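Local coordinates for Gp15 protein (Listeria phage PSA, PDB 6R5W) that serves as the homotrimeric receptor binding protein of a Listeria phage, its C-terminal head, carried on a coiled-coil stem, probably recognising the host cell surface, at the interface of chains A and B. Residues are numbered along the deposited sequence; one frame, centred on the assembly and turned at random. Chains: chain A/B, Gp15 protein.

The interface of chains A and B. Residues chain A 60, 80, 82, 91; chain B 87, 89, 117, 167.
Carboxylate oxygen OD2 of B:Asp117 sits between arginines of both chains. Within its own subunit it accepts a nearly straight hydrogen bond from guanidinium NH1 of B:Arg87 at 2.7 Å (168° at H); the oxygen lies in that guanidinium's plane, whereas the N-H arrives on the anti side, tilted out of the carboxylate plane. Across the interface OD2 stands above the A:Arg80 guanidinium plane, past its rim, 3.3 Å from both NE and NH2, a longer salt bridge with the two planes 42° apart. The shared carboxylate probably offsets the charge of two arginines that cross at about a right angle. Water 1 bridges NE of A:Arg80 and NH2 of B:Arg87; water 2 joins NE and NH2 of B:Arg87 to the backbone O of A:Val60.

Arginine suits both places because its aliphatic stem packs too. A:Arg80 runs extended from CG to NE, antiparallel to B:Leu167, whose methyl CD1 lies 3.6 Å from CB of the arginine. B:Arg87 bends at chi3 (102°), bringing its guanidinium round to the aspartate while CD rests 3.8 Å from CG2 of the branched A:Val60. Away from the charges, CD1 of A:Ile91 meets CD1 of B:Leu89 at 3.5 Å and approaches B:Leu167, an apolar layer of methyls needing no polar partner.

In the head of this C-terminal portion, strands 76-84 and 87-97 of chain A face strands 87-97 and 165-167 of chain B; A:Val60, just after coiled-coil helix 36-57, and B:Asp117 lie in loops.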
loop_
_atom_site.group_PDB
_atom_site.type_symbol
_atom_site.label_atom_id
_atom_site.label_comp_id
_atom_site.label_asym_id
_atom_site.label_seq_id
_atom_site.Cartn_x
_atom_site.Cartn_y
_atom_site.Cartn_z
ATOM N N VAL A 60 -10.438 -2.226 -0.014
ATOM C CA VAL A 60 -10.780 -3.334 0.875
ATOM C C VAL A 60 -11.960 -4.111 0.323
ATOM O O VAL A 60 -13.020 -3.556 0.050
ATOM C CB VAL A 60 -11.045 -2.833 2.293
ATOM C CG1 VAL A 60 -11.507 -3.935 3.193
ATOM C CG2 VAL A 60 -9.855 -2.112 2.885
ATOM N N ARG A 80 -12.414 -9.391 5.874
ATOM C CA ARG A 80 -12.043 -8.289 5.000
ATOM C C ARG A 80 -10.630 -8.515 4.522
ATOM O O ARG A 80 -9.802 -9.064 5.263
ATOM C CB ARG A 80 -12.132 -6.965 5.733
ATOM C CG ARG A 80 -13.559 -6.694 6.191
ATOM C CD ARG A 80 -13.736 -5.349 6.900
ATOM N NE ARG A 80 -15.180 -5.170 7.299
ATOM C CZ ARG A 80 -15.685 -5.518 8.474
ATOM N NH1 ARG A 80 -14.944 -6.100 9.437
ATOM N NH2 ARG A 80 -16.950 -5.288 8.749
ATOM N N ILE A 82 -7.255 -7.339 1.649
ATOM C CA ILE A 82 -6.597 -6.317 0.853
ATOM C C ILE A 82 -5.539 -6.967 -0.024
ATOM O O ILE A 82 -4.705 -7.718 0.483
ATOM C CB ILE A 82 -5.929 -5.272 1.747
ATOM C CG1 ILE A 82 -6.912 -4.660 2.730
ATOM C CG2 ILE A 82 -5.305 -4.125 0.890
ATOM C CD1 ILE A 82 -6.206 -3.747 3.884
ATOM N N ILE A 91 -8.232 -10.067 7.281
ATOM C CA ILE A 91 -8.522 -9.614 8.636
ATOM C C ILE A 91 -9.923 -10.095 9.003
ATOM O O ILE A 91 -10.930 -9.602 8.461
ATOM C CB ILE A 91 -8.385 -8.082 8.773
ATOM C CG1 ILE A 91 -6.959 -7.650 8.394
ATOM C CG2 ILE A 91 -8.835 -7.644 10.164
ATOM C CD1 ILE A 91 -6.761 -6.176 8.282
ATOM N N ARG B 87 -10.962 3.701 3.695
ATOM C CA ARG B 87 -10.861 3.451 5.122
ATOM C C ARG B 87 -9.401 3.384 5.563
ATOM O O ARG B 87 -8.465 3.607 4.772
ATOM C CB ARG B 87 -11.651 2.192 5.491
ATOM C CG ARG B 87 -11.325 1.034 4.714
ATOM C CD ARG B 87 -12.132 -0.139 5.206
ATOM N NE ARG B 87 -13.285 -0.508 4.423
ATOM C CZ ARG B 87 -14.359 -1.104 4.953
ATOM N NH1 ARG B 87 -14.433 -1.300 6.278
ATOM N NH2 ARG B 87 -15.356 -1.489 4.177
ATOM N N LEU B 89 -6.446 1.078 8.001
ATOM C CA LEU B 89 -5.972 0.031 8.895
ATOM C C LEU B 89 -5.324 0.713 10.110
ATOM O O LEU B 89 -4.463 1.566 9.941
ATOM C CB LEU B 89 -4.946 -0.851 8.184
ATOM C CG LEU B 89 -4.454 -1.984 9.089
ATOM C CD1 LEU B 89 -5.473 -3.087 9.354
ATOM C CD2 LEU B 89 -3.175 -2.588 8.452
ATOM N N ASP B 117 -15.134 -0.595 11.797
ATOM C CA ASP B 117 -16.246 -1.148 11.044
ATOM C C ASP B 117 -16.775 -2.340 11.830
ATOM O O ASP B 117 -16.210 -3.436 11.772
ATOM C CB ASP B 117 -15.780 -1.534 9.666
ATOM C CG ASP B 117 -16.930 -1.876 8.722
ATOM O OD1 ASP B 117 -18.045 -1.794 9.163
ATOM O OD2 ASP B 117 -16.624 -2.230 7.577
ATOM N N LEU B 167 -9.784 -2.669 10.971
ATOM C CA LEU B 167 -10.161 -1.785 9.879
ATOM C C LEU B 167 -11.289 -0.872 10.305
ATOM O O LEU B 167 -12.240 -1.293 10.968
ATOM C CB LEU B 167 -10.588 -2.549 8.634
ATOM C CG LEU B 167 -9.461 -3.252 7.895
ATOM C CD1 LEU B 167 -10.015 -4.328 7.012
ATOM C CD2 LEU B 167 -8.604 -2.226 7.125
HETATM O O HOH W 1 -16.953 -4.236 4.938
HETATM O O HOH W 2 -14.136 -1.023 1.727
#